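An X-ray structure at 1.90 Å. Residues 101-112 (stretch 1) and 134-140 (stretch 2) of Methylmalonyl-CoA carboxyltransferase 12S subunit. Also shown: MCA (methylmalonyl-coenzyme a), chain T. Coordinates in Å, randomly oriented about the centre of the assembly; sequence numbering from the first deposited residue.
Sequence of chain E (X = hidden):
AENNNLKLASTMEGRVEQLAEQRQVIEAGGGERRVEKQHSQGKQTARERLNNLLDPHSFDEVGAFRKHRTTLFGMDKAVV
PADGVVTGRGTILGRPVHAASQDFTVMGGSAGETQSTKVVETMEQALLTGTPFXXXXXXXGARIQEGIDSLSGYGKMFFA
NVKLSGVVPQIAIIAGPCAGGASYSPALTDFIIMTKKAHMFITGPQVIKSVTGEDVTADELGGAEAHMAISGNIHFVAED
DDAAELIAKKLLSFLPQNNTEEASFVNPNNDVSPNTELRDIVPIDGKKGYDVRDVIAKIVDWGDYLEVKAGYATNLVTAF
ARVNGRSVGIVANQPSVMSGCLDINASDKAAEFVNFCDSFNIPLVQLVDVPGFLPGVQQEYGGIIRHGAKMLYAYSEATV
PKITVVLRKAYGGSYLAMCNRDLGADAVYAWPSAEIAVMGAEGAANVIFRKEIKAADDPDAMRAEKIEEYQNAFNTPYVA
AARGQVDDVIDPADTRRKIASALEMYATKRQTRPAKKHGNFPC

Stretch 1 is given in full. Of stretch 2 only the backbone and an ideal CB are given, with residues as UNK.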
ATOM      1  N   SER E 101      34.985 -11.216  -9.704  1.00 10.38           N
ATOM      2  CA  SER E 101      36.421 -11.048  -9.519  1.00 10.17           C
ATOM      3  C   SER E 101      37.063 -10.954 -10.895  1.00 10.08           C
ATOM      4  O   SER E 101      37.043 -11.920 -11.655  1.00 14.39           O
ATOM      5  CB  SER E 101      36.966 -12.243  -8.727  1.00 10.58           C
ATOM      6  OG  SER E 101      38.311 -12.062  -8.325  1.00 12.26           O
ATOM      7  N   GLN E 102      37.602  -9.784 -11.220  1.00 12.87           N
ATOM      8  CA  GLN E 102      38.232  -9.572 -12.522  1.00 14.91           C
ATOM      9  C   GLN E 102      39.560 -10.293 -12.627  1.00 17.04           C
ATOM     10  O   GLN E 102      40.343 -10.341 -11.670  1.00 15.20           O
ATOM     11  CB  GLN E 102      38.431  -8.074 -12.791  1.00 11.68           C
ATOM     12  CG  GLN E 102      37.138  -7.356 -13.142  1.00 18.62           C
ATOM     13  CD  GLN E 102      37.336  -5.882 -13.445  1.00 20.95           C
ATOM     14  OE1 GLN E 102      37.984  -5.170 -12.683  1.00 13.78           O
ATOM     15  NE2 GLN E 102      36.757  -5.413 -14.549  1.00 14.70           N
ATOM     16  N   ASP E 103      39.807 -10.839 -13.816  1.00 16.74           N
ATOM     17  CA  ASP E 103      41.019 -11.592 -14.085  1.00 14.49           C
ATOM     18  C   ASP E 103      41.937 -10.776 -14.988  1.00 17.37           C
ATOM     19  O   ASP E 103      41.775 -10.754 -16.216  1.00 14.53           O
ATOM     20  CB  ASP E 103      40.660 -12.918 -14.759  1.00 13.90           C
ATOM     21  CG  ASP E 103      41.853 -13.832 -14.912  1.00 17.72           C
ATOM     22  OD1 ASP E 103      42.982 -13.390 -14.628  1.00 18.39           O
ATOM     23  OD2 ASP E 103      41.661 -14.994 -15.322  1.00 17.74           O
ATOM     24  N   PHE E 104      42.898 -10.099 -14.366  1.00 12.17           N
ATOM     25  CA  PHE E 104      43.854  -9.284 -15.097  1.00 14.89           C
ATOM     26  C   PHE E 104      44.713 -10.089 -16.091  1.00 14.06           C
ATOM     27  O   PHE E 104      45.225  -9.525 -17.054  1.00 15.02           O
ATOM     28  CB  PHE E 104      44.776  -8.558 -14.114  1.00 13.85           C
ATOM     29  CG  PHE E 104      45.682  -7.557 -14.769  1.00 16.58           C
ATOM     30  CD1 PHE E 104      45.188  -6.322 -15.181  1.00 12.30           C
ATOM     31  CD2 PHE E 104      47.016  -7.873 -15.031  1.00 19.14           C
ATOM     32  CE1 PHE E 104      45.994  -5.416 -15.846  1.00 19.04           C
ATOM     33  CE2 PHE E 104      47.838  -6.969 -15.701  1.00 23.91           C
ATOM     34  CZ  PHE E 104      47.324  -5.738 -16.111  1.00 20.79           C
ATOM     35  N   THR E 105      44.883 -11.390 -15.862  1.00 17.22           N
ATOM     36  CA  THR E 105      45.693 -12.217 -16.776  1.00 17.61           C
ATOM     37  C   THR E 105      45.013 -12.421 -18.126  1.00 21.13           C
ATOM     38  O   THR E 105      45.614 -12.952 -19.064  1.00 21.45           O
ATOM     39  CB  THR E 105      45.995 -13.625 -16.193  1.00 21.46           C
ATOM     40  OG1 THR E 105      44.808 -14.431 -16.221  1.00 16.29           O
ATOM     41  CG2 THR E 105      46.510 -13.514 -14.763  1.00 16.23           C
ATOM     42  N   VAL E 106      43.755 -12.000 -18.222  1.00 18.76           N
ATOM     43  CA  VAL E 106      43.004 -12.138 -19.460  1.00 17.51           C
ATOM     44  C   VAL E 106      42.767 -10.761 -20.084  1.00 17.27           C
ATOM     45  O   VAL E 106      41.909  -9.994 -19.637  1.00 16.56           O
ATOM     46  CB  VAL E 106      41.673 -12.865 -19.189  1.00 16.83           C
ATOM     47  CG1 VAL E 106      40.794 -12.828 -20.416  1.00 16.87           C
ATOM     48  CG2 VAL E 106      41.963 -14.312 -18.776  1.00 16.91           C
ATOM     49  N   MET E 107      43.553 -10.442 -21.108  1.00 16.07           N
ATOM     50  CA  MET E 107      43.444  -9.154 -21.789  1.00 14.82           C
ATOM     51  C   MET E 107      43.460  -7.980 -20.797  1.00 18.38           C
ATOM     52  O   MET E 107      42.662  -7.041 -20.892  1.00 17.04           O
ATOM     53  CB  MET E 107      42.175  -9.115 -22.647  1.00 18.86           C
ATOM     54  CG  MET E 107      42.234  -9.981 -23.916  1.00 16.78           C
ATOM     55  SD  MET E 107      40.842  -9.689 -25.078  1.00 19.63           S
ATOM     56  CE  MET E 107      41.291  -8.109 -25.848  1.00 14.40           C
ATOM     57  N   GLY E 108      44.388  -8.034 -19.848  1.00 19.75           N
ATOM     58  CA  GLY E 108      44.495  -6.974 -18.858  1.00 19.65           C
ATOM     59  C   GLY E 108      43.232  -6.733 -18.052  1.00 19.55           C
ATOM     60  O   GLY E 108      43.008  -5.626 -17.549  1.00 18.58           O
ATOM     61  N   GLY E 109      42.411  -7.765 -17.908  1.00 19.71           N
ATOM     62  CA  GLY E 109      41.171  -7.611 -17.166  1.00 19.75           C
ATOM     63  C   GLY E 109      40.234  -6.585 -17.790  1.00 18.82           C
ATOM     64  O   GLY E 109      39.233  -6.203 -17.174  1.00 19.49           O
ATOM     65  N   SER E 110      40.556  -6.135 -19.005  1.00 17.23           N
ATOM     66  CA  SER E 110      39.735  -5.153 -19.712  1.00 13.52           C
ATOM     67  C   SER E 110      38.292  -5.618 -19.723  1.00 14.18           C
ATOM     68  O   SER E 110      38.013  -6.796 -19.939  1.00 15.96           O
ATOM     69  CB  SER E 110      40.221  -4.960 -21.147  1.00 16.51           C
ATOM     70  OG  SER E 110      40.195  -6.182 -21.863  1.00 15.50           O
ATOM     71  N   ALA E 111      37.384  -4.672 -19.506  1.00 11.45           N
ATOM     72  CA  ALA E 111      35.964  -4.957 -19.415  1.00 12.78           C
ATOM     73  C   ALA E 111      35.241  -5.206 -20.725  1.00 11.84           C
ATOM     74  O   ALA E 111      34.786  -4.269 -21.376  1.00 12.44           O
ATOM     75  CB  ALA E 111      35.276  -3.839 -18.658  1.00 13.37           C
ATOM     76  N   GLY E 112      35.134  -6.477 -21.105  1.00 12.41           N
ATOM     77  CA  GLY E 112      34.416  -6.799 -22.320  1.00 13.32           C
ATOM     78  C   GLY E 112      32.932  -6.563 -22.088  1.00 16.79           C
ATOM     79  O   GLY E 112      32.472  -6.476 -20.951  1.00 11.30           O
ATOM     80  N   UNK E 134      29.966  -8.335  -3.569  1.00  6.54           N
ATOM     81  CA  UNK E 134      31.377  -7.963  -3.430  1.00  9.64           C
ATOM     82  C   UNK E 134      32.052  -8.103  -4.799  1.00 11.95           C
ATOM     83  O   UNK E 134      31.781  -9.042  -5.540  1.00 12.66           O
ATOM     84  CB  UNK E 134      32.077  -8.830  -2.382  1.00  9.64           C
ATOM     85  N   UNK E 135      32.934  -7.164  -5.120  1.00 10.21           N
ATOM     86  CA  UNK E 135      33.589  -7.141  -6.425  1.00 13.79           C
ATOM     87  C   UNK E 135      35.083  -6.787  -6.335  1.00 12.55           C
ATOM     88  O   UNK E 135      35.437  -5.728  -5.832  1.00 11.16           O
ATOM     89  CB  UNK E 135      32.877  -6.141  -7.338  1.00 13.79           C
ATOM     90  N   UNK E 136      35.944  -7.691  -6.808  1.00 12.86           N
ATOM     91  CA  UNK E 136      37.395  -7.452  -6.851  1.00 13.02           C
ATOM     92  C   UNK E 136      37.694  -6.881  -8.245  1.00 12.85           C
ATOM     93  O   UNK E 136      37.484  -7.556  -9.267  1.00 11.03           O
ATOM     94  CB  UNK E 136      38.194  -8.728  -6.578  1.00 13.02           C
ATOM     95  N   UNK E 137      38.150  -5.631  -8.276  1.00 12.30           N
ATOM     96  CA  UNK E 137      38.485  -4.924  -9.511  1.00  9.80           C
ATOM     97  C   UNK E 137      39.993  -5.033  -9.792  1.00 12.12           C
ATOM     98  O   UNK E 137      40.809  -4.836  -8.901  1.00 11.74           O
ATOM     99  CB  UNK E 137      38.061  -3.457  -9.420  1.00  9.80           C
ATOM    100  N   UNK E 138      40.356  -5.310 -11.039  1.00 12.23           N
ATOM    101  CA  UNK E 138      41.751  -5.471 -11.431  1.00 13.77           C
ATOM    102  C   UNK E 138      41.632  -5.360 -12.947  1.00 16.25           C
ATOM    103  O   UNK E 138      41.571  -6.378 -13.634  1.00 16.48           O
ATOM    104  CB  UNK E 138      42.389  -6.777 -10.952  1.00 13.77           C
ATOM    105  N   UNK E 139      41.611  -4.134 -13.470  1.00 14.33           N
ATOM    106  CA  UNK E 139      41.365  -3.956 -14.899  1.00 18.23           C
ATOM    107  C   UNK E 139      41.929  -2.717 -15.591  1.00 16.46           C
ATOM    108  O   UNK E 139      42.101  -1.669 -14.983  1.00 19.12           O
ATOM    109  CB  UNK E 139      39.850  -3.956 -15.116  1.00 18.23           C
ATOM    110  N   UNK E 140      42.155  -2.846 -16.895  1.00 20.87           N
ATOM    111  CA  UNK E 140      42.645  -1.731 -17.691  1.00 18.76           C
ATOM    112  C   UNK E 140      41.500  -0.881 -18.229  1.00 18.62           C
ATOM    113  O   UNK E 140      41.712  -0.004 -19.070  1.00 22.09           O
ATOM    114  CB  UNK E 140      43.504  -2.246 -18.848  1.00 18.76           C
TER
HETATM  115  C8  MCA T4005      44.989  -3.129 -20.852  1.00 26.78           C
HETATM  116  N9  MCA T4005      44.958  -4.018 -21.932  1.00 26.50           N
HETATM  117  C4  MCA T4005      43.820  -3.662 -22.637  1.00 25.32           C
HETATM  118  C5  MCA T4005      43.252  -2.583 -21.919  1.00 23.13           C
HETATM  119  N7  MCA T4005      44.005  -2.267 -20.803  1.00 27.11           N
HETATM  120  N3  MCA T4005      43.314  -4.231 -23.806  1.00 24.33           N
HETATM  121  C2  MCA T4005      42.154  -3.618 -24.227  1.00 26.44           C
HETATM  122  N1  MCA T4005      41.513  -2.567 -23.613  1.00 20.20           N
HETATM  123  C6  MCA T4005      42.036  -2.019 -22.444  1.00 24.32           C
HETATM  124  N6  MCA T4005      41.376  -1.003 -21.879  1.00 22.38           N
HETATM  125  C1' MCA T4005      45.787  -5.032 -22.302  1.00 28.98           C
HETATM  126  C2' MCA T4005      47.124  -4.445 -22.764  1.00 31.38           C
HETATM  127  O2' MCA T4005      47.081  -4.082 -24.115  1.00 31.99           O
HETATM  128  C3' MCA T4005      48.079  -5.555 -22.399  1.00 33.99           C
HETATM  129  O3' MCA T4005      48.161  -6.476 -23.473  1.00 36.81           O
HETATM  130  C4' MCA T4005      47.508  -6.203 -21.124  1.00 32.66           C
HETATM  131  O4' MCA T4005      46.073  -5.848 -21.164  1.00 29.91           O
HETATM  132  C5' MCA T4005      48.025  -5.672 -19.727  1.00 36.16           C
HETATM  133  O5' MCA T4005      48.808  -4.781 -19.945  1.00 39.16           O
HETATM  134  P1  MCA T4005      50.034  -4.151 -19.787  1.00 41.19           P
HETATM  135  O11 MCA T4005      50.195  -3.013 -20.531  1.00 41.47           O
HETATM  136  O12 MCA T4005      50.723  -5.241 -20.135  1.00 44.18           O
HETATM  137  O6  MCA T4005      50.318  -3.588 -18.275  1.00 41.27           O
HETATM  138  P2  MCA T4005      50.561  -2.979 -17.116  1.00 39.96           P
HETATM  139  O21 MCA T4005      51.764  -2.593 -17.685  1.00 33.06           O
HETATM  140  O22 MCA T4005      50.368  -3.645 -15.890  1.00 37.61           O
HETATM  141  O7  MCA T4005      49.622  -1.683 -17.180  1.00 32.22           O
HETATM  142  CPB MCA T4005      48.426  -1.711 -17.283  1.00 28.92           C
HETATM  143  CPA MCA T4005      47.480  -0.529 -17.404  1.00 30.41           C
HETATM  144  CP7 MCA T4005      47.690  -0.337 -18.924  1.00 28.74           C
HETATM  145  CP9 MCA T4005      47.808   0.620 -16.420  1.00 31.15           C
HETATM  146  CP8 MCA T4005      46.056  -1.039 -17.068  1.00 29.07           C
HETATM  147  OP3 MCA T4005      47.389  -1.330 -19.606  1.00 21.39           O
HETATM  148  CP6 MCA T4005      47.013   0.683 -19.643  1.00 30.61           C
HETATM  149  OP2 MCA T4005      47.136   1.891 -19.222  1.00 30.36           O
HETATM  150  NP2 MCA T4005      46.173   0.334 -20.807  1.00 29.75           N
HETATM  151  CP5 MCA T4005      45.066   1.210 -21.004  1.00 32.11           C
HETATM  152  CP4 MCA T4005      44.127   2.065 -20.348  1.00 30.40           C
HETATM  153  CP3 MCA T4005      42.966   2.695 -20.953  1.00 28.58           C
HETATM  154  OP1 MCA T4005      43.426   3.358 -22.045  1.00 23.40           O
HETATM  155  NP1 MCA T4005      41.528   2.788 -20.670  1.00 26.10           N
HETATM  156  CP2 MCA T4005      40.845   3.566 -21.666  1.00 33.50           C
HETATM  157  CP1 MCA T4005      39.409   3.443 -21.382  1.00 32.44           C
HETATM  158  P3  MCA T4005      49.014  -7.798 -23.961  1.00 42.31           P
HETATM  159  O31 MCA T4005      50.213  -6.911 -24.109  1.00 38.68           O
HETATM  160  O32 MCA T4005      48.459  -8.235 -25.284  1.00 44.08           O
HETATM  161  O33 MCA T4005      49.293  -8.911 -22.983  1.00 40.06           O
HETATM  162  S   MCA T4005      38.453   4.195 -22.313  1.00 22.29           S
HETATM  163  CS1 MCA T4005      37.374   3.529 -21.278  1.00 21.15           C
HETATM  164  OS1 MCA T4005      37.455   2.777 -20.266  1.00 15.98           O
HETATM  165  CS2 MCA T4005      36.518   4.538 -20.811  1.00 18.10           C
HETATM  166  CS3 MCA T4005      35.224   4.384 -21.046  1.00 19.20           C
HETATM  167  CS4 MCA T4005      36.643   5.833 -19.954  1.00 19.62           C
HETATM  168  OS4 MCA T4005      35.840   6.761 -20.057  1.00 18.80           O
HETATM  169  OS5 MCA T4005      37.597   5.852 -19.188  1.00 20.19           O

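Position 134 lies beyond the reach of stretch 1: no atom of that segment comes within 5.5 Å of its ideal CB. Extended backbone angles suit many residues, beta-formers especially. The deposited residue is Leu 134, which leaves the contact to its neighbours.

At position 135 the CA-to-CB bond points sideways, and the ideal CB touches nothing, so a short side chain would add little. A longer one could swing back to the aliphatic part of Gln 102; a methionine or an aromatic could reach it, while a leucine would fall short of good contact. The residue is Phe 135, whose ring meets Gln 102 at its edge, CE2 lying 3.6 Å from CG of Gln 102.

Position 136 pairs with Ser 101 in a parallel bridge, their side chains on the same face of the sheet. Its carbonyl O accepts a nearly straight hydrogen bond from N of Gln 102 (3.0 Å, 179°), a bond any residue could supply. The ideal CB is 3.8 Å from OG of Ser 101, close enough for contact, and beta-branched, aromatic or small polar residues are all plausible. Phe 136 is found; its CB packs against that hydroxyl while the end of its ring leads away.

Position 137 points away, so stretch 1 hardly restricts it. Tyr 137 brushes OE1 of Gln 102 with its CB, 3.7 Å away.

At position 138 the main chain is read by a side chain: its N donates to OE1 of Gln 102 (2.9 Å), much as a further strand rung would. CB goes sideways, with its ideal position 4.2 Å from O of Gln 102 and 4.3 Å from CB of Phe 104. Near them lies the free backbone N of Phe 104, which invites an acceptor such as Asp, Asn or Glu. Asp 138 answers through a water, which donates to OD2 (2.9 Å) and to O of Gln 102 (2.7 Å) and accepts from N of Phe 104 (2.8 Å). Its OD1 rests 3.5 Å from CB of Phe 104.

Position 139 is tight: the ideal CB sits 3.1 Å from O of Gly 109 and 3.3 Å from OE1 of Gln 102. A small side chain is called for, and the carbonyl favours a donor; Ser, Thr or Cys might serve, Ala less fully. Ser 139 donates from OG to O of Gly 109 (2.9 Å).

At position 140 N donates to O of Gly 108 (3.0 Å). The backbone angles, -88/10, do not demand glycine, but an ideal CB would stand 2.0 Å from N7 of MCA. Only glycine avoids that clash. Gly 140 also offers its O to N6 of the adenine, at 3.0 Å.

Stretch 2 134-140: LFFYDSG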
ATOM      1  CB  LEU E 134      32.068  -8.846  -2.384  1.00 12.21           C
ATOM      2  CG  LEU E 134      31.480  -8.688  -0.966  1.00 14.93           C
ATOM      3  CD1 LEU E 134      30.530  -9.846  -0.692  1.00 18.28           C
ATOM      4  CD2 LEU E 134      32.584  -8.658   0.078  1.00 11.46           C
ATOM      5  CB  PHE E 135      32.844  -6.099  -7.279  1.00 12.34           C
ATOM      6  CG  PHE E 135      33.174  -6.117  -8.753  1.00 14.70           C
ATOM      7  CD1 PHE E 135      32.333  -5.466  -9.645  1.00 11.89           C
ATOM      8  CD2 PHE E 135      34.326  -6.730  -9.246  1.00 15.81           C
ATOM      9  CE1 PHE E 135      32.631  -5.415 -11.014  1.00 14.85           C
ATOM     10  CE2 PHE E 135      34.633  -6.684 -10.619  1.00 17.60           C
ATOM     11  CZ  PHE E 135      33.780  -6.024 -11.498  1.00 12.81           C
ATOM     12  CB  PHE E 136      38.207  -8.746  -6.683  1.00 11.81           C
ATOM     13  CG  PHE E 136      38.212  -9.309  -5.279  1.00 12.25           C
ATOM     14  CD1 PHE E 136      37.258 -10.239  -4.885  1.00 12.49           C
ATOM     15  CD2 PHE E 136      39.220  -8.962  -4.380  1.00  9.59           C
ATOM     16  CE1 PHE E 136      37.314 -10.828  -3.612  1.00 12.23           C
ATOM     17  CE2 PHE E 136      39.287  -9.540  -3.114  1.00 14.16           C
ATOM     18  CZ  PHE E 136      38.330 -10.481  -2.729  1.00 12.86           C
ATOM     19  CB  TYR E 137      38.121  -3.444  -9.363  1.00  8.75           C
ATOM     20  CG  TYR E 137      36.645  -3.178  -9.216  1.00 10.86           C
ATOM     21  CD1 TYR E 137      35.884  -2.778 -10.306  1.00  9.72           C
ATOM     22  CD2 TYR E 137      36.021  -3.264  -7.969  1.00  9.01           C
ATOM     23  CE1 TYR E 137      34.531  -2.455 -10.169  1.00  7.97           C
ATOM     24  CE2 TYR E 137      34.666  -2.949  -7.813  1.00  9.08           C
ATOM     25  CZ  TYR E 137      33.928  -2.543  -8.913  1.00  8.81           C
ATOM     26  OH  TYR E 137      32.599  -2.217  -8.770  1.00 10.73           O
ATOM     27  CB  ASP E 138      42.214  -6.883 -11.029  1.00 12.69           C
ATOM     28  CG  ASP E 138      43.728  -7.036 -11.052  1.00 15.17           C
ATOM     29  OD1 ASP E 138      44.388  -6.162 -11.638  1.00 16.06           O
ATOM     30  OD2 ASP E 138      44.245  -8.035 -10.496  1.00 16.02           O
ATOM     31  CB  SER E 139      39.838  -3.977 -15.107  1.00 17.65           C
ATOM     32  OG  SER E 139      39.440  -3.466 -16.368  1.00 16.95           O
TER
HETATM   33  O   HOH W   1      43.046 -10.415 -11.599  1.00 14.79           O
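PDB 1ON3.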